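Cutinase-like protein (Cryptococcus sp., PDB 2CZQ) probably hydrolyses carboxylic esters, as a cutinase-family enzyme with the alpha/beta hydrolase fold. Local coordinates at residues F105-K109 and G152-K156; C6-I12 and V77-Q82; A162-C168 and N177-Y183. All blocks are in the same frame, centred on the assembly; numbering follows the deposited sequence.

Interaction 1 (F105-K109 and G152-K156)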
ATOM      1  N   PHE A 105       4.229  13.372   5.628  1.00  8.42           N
ATOM      2  CA  PHE A 105       2.965  13.389   4.909  1.00  8.34           C
ATOM      3  C   PHE A 105       3.142  13.937   3.495  1.00  7.98           C
ATOM      4  O   PHE A 105       2.668  13.346   2.528  1.00  8.10           O
ATOM      5  CB  PHE A 105       1.928  14.225   5.658  1.00  8.71           C
ATOM      6  CG  PHE A 105       0.622  14.345   4.929  1.00  8.82           C
ATOM      7  CD1 PHE A 105      -0.317  13.323   5.001  1.00  9.48           C
ATOM      8  CD2 PHE A 105       0.337  15.464   4.149  1.00  9.50           C
ATOM      9  CE1 PHE A 105      -1.527  13.417   4.329  1.00 10.18           C
ATOM     10  CE2 PHE A 105      -0.874  15.565   3.468  1.00 10.03           C
ATOM     11  CZ  PHE A 105      -1.806  14.537   3.557  1.00 10.29           C
ATOM     12  N   ASN A 106       3.819  15.076   3.376  1.00  8.24           N
ATOM     13  CA  ASN A 106       4.000  15.716   2.083  1.00  8.52           C
ATOM     14  C   ASN A 106       4.797  14.859   1.099  1.00  7.85           C
ATOM     15  O   ASN A 106       4.525  14.873  -0.100  1.00  8.47           O
ATOM     16  CB  ASN A 106       4.672  17.080   2.246  1.00  9.15           C
ATOM     17  CG  ASN A 106       3.767  18.115   2.898  1.00 10.91           C
ATOM     18  OD1 ASN A 106       2.542  17.980   2.923  1.00 12.59           O
ATOM     19  ND2 ASN A 106       4.378  19.165   3.431  1.00 12.80           N
ATOM     20  N   ALA A 107       5.772  14.112   1.614  1.00  7.19           N
ATOM     21  CA  ALA A 107       6.656  13.298   0.779  1.00  6.81           C
ATOM     22  C   ALA A 107       5.985  12.028   0.261  1.00  6.31           C
ATOM     23  O   ALA A 107       6.386  11.488  -0.781  1.00  6.32           O
ATOM     24  CB  ALA A 107       7.926  12.945   1.538  1.00  7.21           C
ATOM     25  N   VAL A 108       4.988  11.538   0.997  1.00  6.06           N
ATOM     26  CA  VAL A 108       4.260  10.349   0.573  1.00  6.00           C
ATOM     27  C   VAL A 108       3.217  10.769  -0.457  1.00  5.94           C
ATOM     28  O   VAL A 108       2.192  11.379  -0.126  1.00  6.35           O
ATOM     29  CB  VAL A 108       3.609   9.597   1.750  1.00  5.92           C
ATOM     30  CG1 VAL A 108       2.839   8.391   1.234  1.00  6.18           C
ATOM     31  CG2 VAL A 108       4.670   9.148   2.752  1.00  6.31           C
ATOM     32  N   LYS A 109       3.499  10.453  -1.717  1.00  5.90           N
ATOM     33  CA  LYS A 109       2.630  10.871  -2.810  1.00  5.97           C
ATOM     34  C   LYS A 109       1.444   9.945  -3.015  1.00  5.53           C
ATOM     35  O   LYS A 109       0.444  10.354  -3.601  1.00  5.92           O
ATOM     36  CB  LYS A 109       3.417  11.018  -4.114  1.00  6.26           C
ATOM     37  CG  LYS A 109       4.630  11.949  -4.021  1.00  7.58           C
ATOM     38  CD  LYS A 109       4.286  13.346  -3.497  1.00  9.75           C
ATOM     39  CE  LYS A 109       5.552  14.180  -3.319  1.00 11.02           C
ATOM     40  NZ  LYS A 109       5.319  15.480  -2.626  1.00 12.73           N
ATOM     41  N   GLY A 152      -7.688  12.236   6.165  1.00  7.55           N
ATOM     42  CA  GLY A 152      -6.750  13.128   5.498  1.00  7.24           C
ATOM     43  C   GLY A 152      -5.778  12.452   4.542  1.00  6.76           C
ATOM     44  O   GLY A 152      -5.044  13.140   3.829  1.00  7.47           O
ATOM     45  N   TRP A 153      -5.778  11.117   4.528  1.00  6.38           N
ATOM     46  CA  TRP A 153      -4.960  10.317   3.617  1.00  6.11           C
ATOM     47  C   TRP A 153      -5.758   9.737   2.448  1.00  6.17           C
ATOM     48  O   TRP A 153      -5.174   9.278   1.462  1.00  6.23           O
ATOM     49  CB  TRP A 153      -4.320   9.157   4.376  1.00  6.08           C
ATOM     50  CG  TRP A 153      -3.143   9.524   5.211  1.00  5.86           C
ATOM     51  CD1 TRP A 153      -3.144   9.900   6.523  1.00  6.46           C
ATOM     52  CD2 TRP A 153      -1.780   9.537   4.795  1.00  5.85           C
ATOM     53  NE1 TRP A 153      -1.860  10.142   6.950  1.00  6.44           N
ATOM     54  CE2 TRP A 153      -1.001   9.922   5.905  1.00  5.99           C
ATOM     55  CE3 TRP A 153      -1.129   9.254   3.586  1.00  6.48           C
ATOM     56  CZ2 TRP A 153       0.392  10.035   5.843  1.00  6.92           C
ATOM     57  CZ3 TRP A 153       0.251   9.365   3.525  1.00  7.73           C
ATOM     58  CH2 TRP A 153       0.996   9.750   4.647  1.00  7.60           C
ATOM     59  N   VAL A 154      -7.084   9.731   2.561  1.00  6.41           N
ATOM     60  CA  VAL A 154      -7.930   9.015   1.610  1.00  6.62           C
ATOM     61  C   VAL A 154      -7.721   9.471   0.160  1.00  6.72           C
ATOM     62  O   VAL A 154      -7.693   8.642  -0.749  1.00  6.60           O
ATOM     63  CB  VAL A 154      -9.416   9.088   2.030  1.00  6.76           C
ATOM     64  CG1 VAL A 154     -10.331   8.573   0.928  1.00  7.55           C
ATOM     65  CG2 VAL A 154      -9.638   8.295   3.315  1.00  7.77           C
ATOM     66  N   SER A 155      -7.555  10.775  -0.051  1.00  6.90           N
ATOM     67  CA  SER A 155      -7.461  11.317  -1.406  1.00  7.81           C
ATOM     68  C   SER A 155      -6.223  10.866  -2.183  1.00  7.70           C
ATOM     69  O   SER A 155      -6.196  10.979  -3.408  1.00  9.26           O
ATOM     70  CB  SER A 155      -7.551  12.840  -1.392  1.00  8.48           C
ATOM     71  OG  SER A 155      -6.375  13.410  -0.858  1.00  9.37           O
ATOM     72  N   LYS A 156      -5.209  10.358  -1.487  1.00  7.03           N
ATOM     73  CA  LYS A 156      -4.029   9.834  -2.172  1.00  6.80           C
ATOM     74  C   LYS A 156      -3.787   8.355  -1.855  1.00  5.97           C
ATOM     75  O   LYS A 156      -2.672   7.858  -1.973  1.00  5.75           O
ATOM     76  CB  LYS A 156      -2.792  10.701  -1.915  1.00  7.29           C
ATOM     77  CG  LYS A 156      -2.359  10.772  -0.473  1.00  7.96           C
ATOM     78  CD  LYS A 156      -1.213  11.758  -0.327  1.00  9.17           C
ATOM     79  CE  LYS A 156      -0.878  11.984   1.133  1.00  8.72           C
ATOM     80  NZ  LYS A 156       0.313  12.870   1.303  1.00  8.08           N
TER
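Phe105 turns the edge of its ring onto the indole of Trp153, an edge-to-face (T-shaped) aromatic pair with the ring of Phe105 and the six-membered ring of Trp153 4.8 Å apart at their centroids and their planes at 76°; Phe105 CD1 comes to 3.5 Å from Trp153 CZ2. In this alpha/beta hydrolase fold the contact lies where helix 103-107 passes into sheet strand 108-114, and the loop leading into the neighbouring strand 157-160 packs against that junction. One face of the Phe105 ring is covered by Lys156, whose NZ sits 3.5 Å from the ring centroid and only 9° off the normal, a cation-pi contact, with CE adding a CH-pi contact. Val108, the first residue to leave helical geometry, points toward the loop and sets CG1 3.6 Å from Trp153 CZ3 at the indole edge. Beyond the two segments, Trp153 also packs on Leu95 and Leu98 of helix 86-98, which brings that helix into the contact. The extended Lys156 side chain ties down the helix end: its ammonium group reaches two backbone carbonyls at the change from helix to strand, Phe105 O, which also takes a weak bond from Val108 N, and Val108 O. On the helix side, Lys109 NZ donates to Asn106 O at 2.7 Å. From the loop, Lys156 NZ donates to Phe105 O at 2.7 Å and to Val108 O at 2.8 Å.

Interaction 2 (C6-I12 and V77-Q82)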
ATOM      1  N   CYS A   6       9.421  14.233  -8.929  1.00  8.63           N
ATOM      2  CA  CYS A   6      10.056  13.185  -8.135  1.00  7.93           C
ATOM      3  C   CYS A   6      11.259  12.564  -8.846  1.00  7.87           C
ATOM      4  O   CYS A   6      11.177  11.418  -9.294  1.00  7.60           O
ATOM      5  CB  CYS A   6       9.032  12.091  -7.811  1.00  7.65           C
ATOM      6  SG  CYS A   6       7.676  12.656  -6.767  1.00  7.52           S
ATOM      7  N   PRO A   7      12.376  13.292  -8.953  1.00  8.05           N
ATOM      8  CA  PRO A   7      13.584  12.730  -9.571  1.00  8.02           C
ATOM      9  C   PRO A   7      14.162  11.523  -8.822  1.00  7.37           C
ATOM     10  O   PRO A   7      14.869  10.722  -9.430  1.00  7.52           O
ATOM     11  CB  PRO A   7      14.570  13.908  -9.551  1.00  8.80           C
ATOM     12  CG  PRO A   7      13.722  15.124  -9.431  1.00  9.40           C
ATOM     13  CD  PRO A   7      12.569  14.708  -8.580  1.00  8.47           C
ATOM     14  N   GLN A   8      13.877  11.418  -7.526  1.00  6.69           N
ATOM     15  CA  GLN A   8      14.232  10.256  -6.728  1.00  6.16           C
ATOM     16  C   GLN A   8      12.999   9.829  -5.955  1.00  5.95           C
ATOM     17  O   GLN A   8      12.292  10.666  -5.381  1.00  6.28           O
ATOM     18  CB  GLN A   8      15.367  10.571  -5.759  1.00  6.45           C
ATOM     19  CG  GLN A   8      15.833   9.361  -4.972  1.00  6.33           C
ATOM     20  CD  GLN A   8      16.997   9.687  -4.071  1.00  6.46           C
ATOM     21  OE1 GLN A   8      16.929  10.617  -3.267  1.00  7.46           O
ATOM     22  NE2 GLN A   8      18.072   8.928  -4.198  1.00  7.31           N
ATOM     23  N   TYR A   9      12.742   8.530  -5.936  1.00  5.57           N
ATOM     24  CA  TYR A   9      11.604   8.023  -5.187  1.00  5.36           C
ATOM     25  C   TYR A   9      11.868   6.620  -4.670  1.00  5.23           C
ATOM     26  O   TYR A   9      12.726   5.901  -5.184  1.00  5.68           O
ATOM     27  CB  TYR A   9      10.322   8.061  -6.039  1.00  5.73           C
ATOM     28  CG  TYR A   9      10.362   7.118  -7.212  1.00  5.38           C
ATOM     29  CD1 TYR A   9      10.891   7.525  -8.435  1.00  5.87           C
ATOM     30  CD2 TYR A   9       9.897   5.811  -7.094  1.00  5.70           C
ATOM     31  CE1 TYR A   9      10.949   6.658  -9.513  1.00  5.96           C
ATOM     32  CE2 TYR A   9       9.945   4.934  -8.160  1.00  5.81           C
ATOM     33  CZ  TYR A   9      10.474   5.358  -9.365  1.00  6.02           C
ATOM     34  OH  TYR A   9      10.531   4.468 -10.406  1.00  6.38           O
ATOM     35  N   VAL A  10      11.111   6.246  -3.646  1.00  5.13           N
ATOM     36  CA  VAL A  10      11.210   4.926  -3.049  1.00  5.07           C
ATOM     37  C   VAL A  10       9.816   4.317  -2.992  1.00  4.88           C
ATOM     38  O   VAL A  10       8.860   4.963  -2.545  1.00  5.47           O
ATOM     39  CB  VAL A  10      11.811   4.973  -1.629  1.00  5.25           C
ATOM     40  CG1 VAL A  10      12.101   3.570  -1.125  1.00  5.97           C
ATOM     41  CG2 VAL A  10      13.078   5.810  -1.603  1.00  6.00           C
ATOM     42  N   LEU A  11       9.730   3.075  -3.457  1.00  4.74           N
ATOM     43  CA  LEU A  11       8.532   2.260  -3.332  1.00  4.97           C
ATOM     44  C   LEU A  11       8.742   1.398  -2.097  1.00  4.95           C
ATOM     45  O   LEU A  11       9.480   0.413  -2.132  1.00  5.39           O
ATOM     46  CB  LEU A  11       8.331   1.409  -4.591  1.00  5.28           C
ATOM     47  CG  LEU A  11       8.378   2.171  -5.923  1.00  5.50           C
ATOM     48  CD1 LEU A  11       8.302   1.215  -7.101  1.00  6.15           C
ATOM     49  CD2 LEU A  11       7.267   3.213  -6.014  1.00  5.89           C
ATOM     50  N   ILE A  12       8.150   1.824  -0.987  1.00  4.82           N
ATOM     51  CA  ILE A  12       8.272   1.107   0.270  1.00  4.92           C
ATOM     52  C   ILE A  12       7.135   0.106   0.304  1.00  4.81           C
ATOM     53  O   ILE A  12       5.966   0.498   0.291  1.00  5.54           O
ATOM     54  CB  ILE A  12       8.172   2.078   1.475  1.00  5.10           C
ATOM     55  CG1 ILE A  12       9.369   3.037   1.510  1.00  5.69           C
ATOM     56  CG2 ILE A  12       8.036   1.296   2.793  1.00  5.76           C
ATOM     57  CD1 ILE A  12       9.261   4.142   2.553  1.00  6.54           C
ATOM     58  N   VAL A  77      12.767  13.894  -1.698  1.00  7.08           N
ATOM     59  CA  VAL A  77      12.440  12.527  -2.083  1.00  6.60           C
ATOM     60  C   VAL A  77      10.928  12.286  -2.016  1.00  6.49           C
ATOM     61  O   VAL A  77      10.224  12.880  -1.189  1.00  7.32           O
ATOM     62  CB  VAL A  77      13.222  11.489  -1.227  1.00  7.21           C
ATOM     63  CG1 VAL A  77      12.734  11.458   0.220  1.00  7.89           C
ATOM     64  CG2 VAL A  77      13.177  10.094  -1.855  1.00  7.85           C
ATOM     65  N   CYS A  78      10.438  11.428  -2.906  1.00  5.94           N
ATOM     66  CA  CYS A  78       9.038  11.021  -2.919  1.00  6.14           C
ATOM     67  C   CYS A  78       8.891   9.561  -2.535  1.00  5.60           C
ATOM     68  O   CYS A  78       9.774   8.749  -2.808  1.00  6.03           O
ATOM     69  CB  CYS A  78       8.467  11.194  -4.308  1.00  6.25           C
ATOM     70  SG  CYS A  78       8.562  12.872  -4.948  1.00  7.30           S
ATOM     71  N   TYR A  79       7.746   9.227  -1.949  1.00  5.48           N
ATOM     72  CA  TYR A  79       7.433   7.850  -1.586  1.00  5.41           C
ATOM     73  C   TYR A  79       6.091   7.397  -2.119  1.00  5.16           C
ATOM     74  O   TYR A  79       5.130   8.182  -2.177  1.00  5.29           O
ATOM     75  CB  TYR A  79       7.382   7.698  -0.067  1.00  5.71           C
ATOM     76  CG  TYR A  79       8.670   8.050   0.617  1.00  5.73           C
ATOM     77  CD1 TYR A  79       9.764   7.202   0.546  1.00  6.55           C
ATOM     78  CD2 TYR A  79       8.801   9.239   1.320  1.00  6.18           C
ATOM     79  CE1 TYR A  79      10.956   7.518   1.160  1.00  6.75           C
ATOM     80  CE2 TYR A  79       9.998   9.574   1.944  1.00  6.72           C
ATOM     81  CZ  TYR A  79      11.072   8.703   1.856  1.00  6.37           C
ATOM     82  OH  TYR A  79      12.263   9.000   2.470  1.00  6.66           O
ATOM     83  N   ILE A  80       6.026   6.113  -2.463  1.00  4.94           N
ATOM     84  CA  ILE A  80       4.755   5.395  -2.527  1.00  4.98           C
ATOM     85  C   ILE A  80       4.838   4.320  -1.451  1.00  4.85           C
ATOM     86  O   ILE A  80       5.821   3.580  -1.387  1.00  5.20           O
ATOM     87  CB  ILE A  80       4.526   4.732  -3.905  1.00  5.33           C
ATOM     88  CG1 ILE A  80       4.587   5.755  -5.050  1.00  5.97           C
ATOM     89  CG2 ILE A  80       3.206   3.942  -3.910  1.00  6.03           C
ATOM     90  CD1 ILE A  80       3.469   6.792  -5.062  1.00  6.27           C
ATOM     91  N   LEU A  81       3.823   4.243  -0.596  1.00  4.58           N
ATOM     92  CA  LEU A  81       3.740   3.183   0.405  1.00  4.88           C
ATOM     93  C   LEU A  81       2.788   2.103  -0.082  1.00  4.88           C
ATOM     94  O   LEU A  81       1.644   2.401  -0.436  1.00  5.78           O
ATOM     95  CB  LEU A  81       3.256   3.716   1.756  1.00  5.22           C
ATOM     96  CG  LEU A  81       3.978   4.942   2.317  1.00  5.29           C
ATOM     97  CD1 LEU A  81       3.439   5.276   3.700  1.00  6.33           C
ATOM     98  CD2 LEU A  81       5.489   4.752   2.343  1.00  5.67           C
ATOM     99  N   GLN A  82       3.267   0.863  -0.093  1.00  4.69           N
ATOM    100  CA  GLN A  82       2.508  -0.278  -0.584  1.00  4.64           C
ATOM    101  C   GLN A  82       2.417  -1.303   0.524  1.00  4.32           C
ATOM    102  O   GLN A  82       3.413  -1.586   1.187  1.00  4.35           O
ATOM    103  CB  GLN A  82       3.217  -0.900  -1.781  1.00  5.04           C
ATOM    104  CG  GLN A  82       3.432   0.061  -2.939  1.00  5.69           C
ATOM    105  CD  GLN A  82       4.387  -0.475  -3.987  1.00  5.06           C
ATOM    106  OE1 GLN A  82       5.353  -1.163  -3.659  1.00  5.78           O
ATOM    107  NE2 GLN A  82       4.123  -0.150  -5.253  1.00  5.81           N
TER
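Ile12 CD1 lies at the apolar centre, 3.7 Å from Tyr79 CD1 and 3.8 Å from Leu81 CD2, while Val10 CB approaches the same Tyr79 CD1 to 3.7 Å. These side chains share one face of the sheet, where Arg66 and Ile67 of helix 57-73 pack on Ile12, and Arg66 also on Val10. On the other face Leu11 CD2 meets Ile80 CB at 3.8 Å, and Leu11 and Tyr9 pack on helix 28-37. Between the two layers run parallel strands, their axes 4.7 Å apart at closest approach and inclined by 15°. Five backbone hydrogen bonds join them in the parallel pattern, with Val10 and Ile12 each using both N and O: Cys78 N to Gln8 O (3.2 Å), Val10 N to Cys78 O (3.0 Å), Ile80 N to Val10 O (3.1 Å), Ile12 N to Ile80 O (2.9 Å) and Gln82 N to Ile12 O (2.8 Å). At the N-terminal end the Cys6-Cys78 disulfide (SG to SG 2.0 Å, chi3 -85°) covalently fastens the segment entering the first strand to the start of its neighbour. Polar side chains mark the two ends: Gln8 bonds to Asn74, and Gln82 to Asn31 of helix 28-37. These are two adjacent strands of the central parallel sheet of an alpha/beta hydrolase fold, and strand 78-84 leads toward a probable nucleophile elbow at Ser85.

Interaction 3 (A162-C168 and N177-Y183)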
ATOM      1  N   ALA A 162     -10.190  -7.297  -3.631  1.00  5.18           N
ATOM      2  CA  ALA A 162     -10.817  -8.203  -4.583  1.00  5.38           C
ATOM      3  C   ALA A 162     -12.160  -8.648  -4.035  1.00  5.42           C
ATOM      4  O   ALA A 162     -12.268  -8.980  -2.860  1.00  5.63           O
ATOM      5  CB  ALA A 162      -9.926  -9.410  -4.827  1.00  5.67           C
ATOM      6  N   TYR A 163     -13.184  -8.663  -4.881  1.00  5.47           N
ATOM      7  CA  TYR A 163     -14.492  -9.120  -4.446  1.00  5.78           C
ATOM      8  C   TYR A 163     -14.362 -10.503  -3.829  1.00  5.86           C
ATOM      9  O   TYR A 163     -13.820 -11.424  -4.440  1.00  6.36           O
ATOM     10  CB  TYR A 163     -15.467  -9.146  -5.614  1.00  6.12           C
ATOM     11  CG  TYR A 163     -16.886  -9.457  -5.212  1.00  6.50           C
ATOM     12  CD1 TYR A 163     -17.312 -10.776  -5.037  1.00  7.44           C
ATOM     13  CD2 TYR A 163     -17.800  -8.434  -4.994  1.00  7.22           C
ATOM     14  CE1 TYR A 163     -18.620 -11.065  -4.669  1.00  8.56           C
ATOM     15  CE2 TYR A 163     -19.115  -8.714  -4.633  1.00  7.91           C
ATOM     16  CZ  TYR A 163     -19.515 -10.035  -4.470  1.00  8.35           C
ATOM     17  OH  TYR A 163     -20.810 -10.336  -4.107  1.00 10.57           O
ATOM     18  N   GLY A 164     -14.861 -10.646  -2.610  1.00  5.78           N
ATOM     19  CA  GLY A 164     -14.816 -11.932  -1.950  1.00  5.97           C
ATOM     20  C   GLY A 164     -13.511 -12.306  -1.276  1.00  5.47           C
ATOM     21  O   GLY A 164     -13.384 -13.438  -0.815  1.00  6.05           O
ATOM     22  N   ASP A 165     -12.551 -11.383  -1.197  1.00  5.47           N
ATOM     23  CA  ASP A 165     -11.361 -11.589  -0.373  1.00  5.23           C
ATOM     24  C   ASP A 165     -11.791 -11.438   1.085  1.00  5.24           C
ATOM     25  O   ASP A 165     -12.138 -10.345   1.507  1.00  5.40           O
ATOM     26  CB  ASP A 165     -10.302 -10.545  -0.756  1.00  5.43           C
ATOM     27  CG  ASP A 165      -9.122 -10.507   0.192  1.00  5.00           C
ATOM     28  OD1 ASP A 165      -9.163 -11.154   1.265  1.00  5.37           O
ATOM     29  OD2 ASP A 165      -8.099  -9.842  -0.095  1.00  5.23           O
ATOM     30  N   GLY A 166     -11.785 -12.531   1.846  1.00  5.23           N
ATOM     31  CA  GLY A 166     -12.321 -12.519   3.197  1.00  5.66           C
ATOM     32  C   GLY A 166     -11.579 -11.669   4.215  1.00  5.32           C
ATOM     33  O   GLY A 166     -12.092 -11.441   5.309  1.00  5.79           O
ATOM     34  N   VAL A 167     -10.376 -11.214   3.873  1.00  5.07           N
ATOM     35  CA  VAL A 167      -9.587 -10.392   4.786  1.00  4.91           C
ATOM     36  C   VAL A 167     -10.043  -8.926   4.755  1.00  4.77           C
ATOM     37  O   VAL A 167     -10.155  -8.284   5.804  1.00  5.36           O
ATOM     38  CB  VAL A 167      -8.078 -10.522   4.479  1.00  5.05           C
ATOM     39  CG1 VAL A 167      -7.257  -9.589   5.349  1.00  5.34           C
ATOM     40  CG2 VAL A 167      -7.624 -11.972   4.662  1.00  5.69           C
ATOM     41  N   CYS A 168     -10.292  -8.406   3.554  1.00  4.73           N
ATOM     42  CA  CYS A 168     -10.745  -7.026   3.376  1.00  4.93           C
ATOM     43  C   CYS A 168     -12.250  -6.891   3.147  1.00  4.92           C
ATOM     44  O   CYS A 168     -12.794  -5.793   3.283  1.00  5.38           O
ATOM     45  CB  CYS A 168      -9.962  -6.333   2.250  1.00  4.92           C
ATOM     46  SG  CYS A 168     -10.003  -7.173   0.660  1.00  5.42           S
ATOM     47  N   ASN A 177      -8.732 -16.846   1.404  1.00  6.85           N
ATOM     48  CA  ASN A 177      -9.187 -17.683   0.315  1.00  6.84           C
ATOM     49  C   ASN A 177      -8.436 -17.309  -0.955  1.00  6.57           C
ATOM     50  O   ASN A 177      -7.529 -16.469  -0.920  1.00  6.71           O
ATOM     51  CB  ASN A 177     -10.708 -17.550   0.149  1.00  7.07           C
ATOM     52  CG  ASN A 177     -11.175 -16.097   0.018  1.00  6.61           C
ATOM     53  OD1 ASN A 177     -10.370 -15.162  -0.069  1.00  6.87           O
ATOM     54  ND2 ASN A 177     -12.487 -15.908  -0.001  1.00  6.74           N
ATOM     55  N   ALA A 178      -8.804 -17.917  -2.080  1.00  6.80           N
ATOM     56  CA  ALA A 178      -8.095 -17.651  -3.326  1.00  7.01           C
ATOM     57  C   ALA A 178      -8.082 -16.168  -3.664  1.00  6.49           C
ATOM     58  O   ALA A 178      -7.100 -15.651  -4.192  1.00  6.47           O
ATOM     59  CB  ALA A 178      -8.696 -18.449  -4.466  1.00  7.75           C
ATOM     60  N   GLN A 179      -9.174 -15.486  -3.344  1.00  6.07           N
ATOM     61  CA  GLN A 179      -9.291 -14.069  -3.651  1.00  6.09           C
ATOM     62  C   GLN A 179      -8.236 -13.245  -2.906  1.00  5.87           C
ATOM     63  O   GLN A 179      -7.683 -12.297  -3.461  1.00  6.25           O
ATOM     64  CB  GLN A 179     -10.703 -13.579  -3.336  1.00  6.13           C
ATOM     65  CG  GLN A 179     -11.757 -14.071  -4.320  1.00  6.65           C
ATOM     66  CD  GLN A 179     -12.127 -15.541  -4.161  1.00  7.09           C
ATOM     67  OE1 GLN A 179     -11.837 -16.174  -3.144  1.00  7.53           O
ATOM     68  NE2 GLN A 179     -12.777 -16.084  -5.178  1.00  8.21           N
ATOM     69  N   HIS A 180      -7.923 -13.626  -1.668  1.00  5.36           N
ATOM     70  CA  HIS A 180      -6.874 -12.936  -0.916  1.00  5.53           C
ATOM     71  C   HIS A 180      -5.495 -13.176  -1.502  1.00  5.55           C
ATOM     72  O   HIS A 180      -4.597 -12.343  -1.339  1.00  6.01           O
ATOM     73  CB  HIS A 180      -6.859 -13.358   0.557  1.00  5.61           C
ATOM     74  CG  HIS A 180      -5.987 -12.492   1.415  1.00  5.08           C
ATOM     75  ND1 HIS A 180      -6.178 -11.132   1.520  1.00  4.91           N
ATOM     76  CD2 HIS A 180      -4.918 -12.782   2.199  1.00  5.04           C
ATOM     77  CE1 HIS A 180      -5.267 -10.624   2.333  1.00  4.87           C
ATOM     78  NE2 HIS A 180      -4.493 -11.604   2.765  1.00  5.20           N
ATOM     79  N   LEU A 181      -5.333 -14.318  -2.167  1.00  5.85           N
ATOM     80  CA  LEU A 181      -4.051 -14.730  -2.722  1.00  6.52           C
ATOM     81  C   LEU A 181      -3.878 -14.297  -4.182  1.00  6.55           C
ATOM     82  O   LEU A 181      -2.830 -14.526  -4.770  1.00  7.46           O
ATOM     83  CB  LEU A 181      -3.893 -16.255  -2.605  1.00  6.86           C
ATOM     84  CG  LEU A 181      -4.114 -16.855  -1.212  1.00  8.18           C
ATOM     85  CD1 LEU A 181      -4.046 -18.372  -1.258  1.00  9.64           C
ATOM     86  CD2 LEU A 181      -3.111 -16.308  -0.200  1.00  9.27           C
ATOM     87  N   SER A 182      -4.899 -13.658  -4.752  1.00  6.62           N
ATOM     88  CA  SER A 182      -4.975 -13.390  -6.189  1.00  6.90           C
ATOM     89  C   SER A 182      -4.097 -12.234  -6.658  1.00  6.53           C
ATOM     90  O   SER A 182      -3.683 -12.190  -7.817  1.00  7.45           O
ATOM     91  CB  SER A 182      -6.438 -13.133  -6.607  1.00  6.69           C
ATOM     92  OG  SER A 182      -6.910 -11.900  -6.066  1.00  7.99           O
ATOM     93  N   TYR A 183      -3.824 -11.297  -5.756  1.00  6.02           N
ATOM     94  CA  TYR A 183      -3.273 -10.010  -6.158  1.00  5.72           C
ATOM     95  C   TYR A 183      -1.984 -10.045  -6.968  1.00  5.64           C
ATOM     96  O   TYR A 183      -1.871  -9.273  -7.920  1.00  5.61           O
ATOM     97  CB  TYR A 183      -3.102  -9.074  -4.966  1.00  5.79           C
ATOM     98  CG  TYR A 183      -4.373  -8.838  -4.201  1.00  5.47           C
ATOM     99  CD1 TYR A 183      -5.305  -7.890  -4.619  1.00  6.28           C
ATOM    100  CD2 TYR A 183      -4.646  -9.563  -3.049  1.00  5.31           C
ATOM    101  CE1 TYR A 183      -6.472  -7.676  -3.904  1.00  5.99           C
ATOM    102  CE2 TYR A 183      -5.807  -9.359  -2.325  1.00  5.23           C
ATOM    103  CZ  TYR A 183      -6.722  -8.414  -2.764  1.00  5.43           C
ATOM    104  OH  TYR A 183      -7.881  -8.177  -2.068  1.00  5.61           O
TER
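Asp165 gathers the strongest polar contacts on its carboxylate. Asp165 OD2 accepts from His180 ND1 at 2.8 Å, with a nearly linear N-H...O angle of 168°, and from Tyr183 OH at 2.6 Å; the bond from His180 ND1 to Asp165 OD1 (3.0 Å) is weak. Asp165 OD1 also takes Val167 N at 2.9 Å, an Asx turn that holds the carboxylate against its own loop. Tyr183 OH also accepts from Ala162 N at 2.9 Å, so it links the carboxylate to the start of a type II beta turn, Ala162 to Asp165. Gly164 occupies that turn with a positive phi of 81°, and its carbonyl O receives Asn177 ND2 at 2.8 Å. Asn177 is in turn the N-cap of the short, weakly bonded helix about 178-181, its OD1 accepting a weak bond from His180 N. One side chain thus connects the turn to the beginning of the helix that carries the histidine. Packing completes the contact: Val167 CG2 lies over the face of the imidazole, 3.5 Å from the centroid of the His180 ring and 5° off its normal; Ala162 CB is 3.9 Å from Tyr183 CZ; and the Gln179 side chain covers the turn, its CG 3.4 Å from Tyr163 O. Cys168 is disulfide-bonded to Cys161. His180 NE2 hydrogen-bonds Ser85 OG, so the Asp165 carboxylate, the His180 imidazole and the Ser85 hydroxyl line up in charge-relay geometry, consistent with the Ser-His-Asp catalytic triad of the alpha/beta hydrolase fold.

Overall arrangement
The contacts follow one another along the chain: interaction 2 closes before interaction 1 opens, and interaction 1 before interaction 3. Interactions 1 and 2 have centres about 12 Å apart and meet in the parallel sheet, where strands 78-84 and 108-114 are neighbours; Lys109 N lies 2.8 Å from Tyr79 O and Ala107 O 2.9 Å from Tyr79 N, both probable hydrogen bonds. Interaction 3 lies across the chain's centre, about 25 Å from interaction 1 and about 27 Å from interaction 2 between centres, and touches neither. Strands 78-84 and 157-160 bridge this gap, leading respectively toward Ser85 and the Asp165 loop, so the sheet connects the structural contacts with the probable catalytic site.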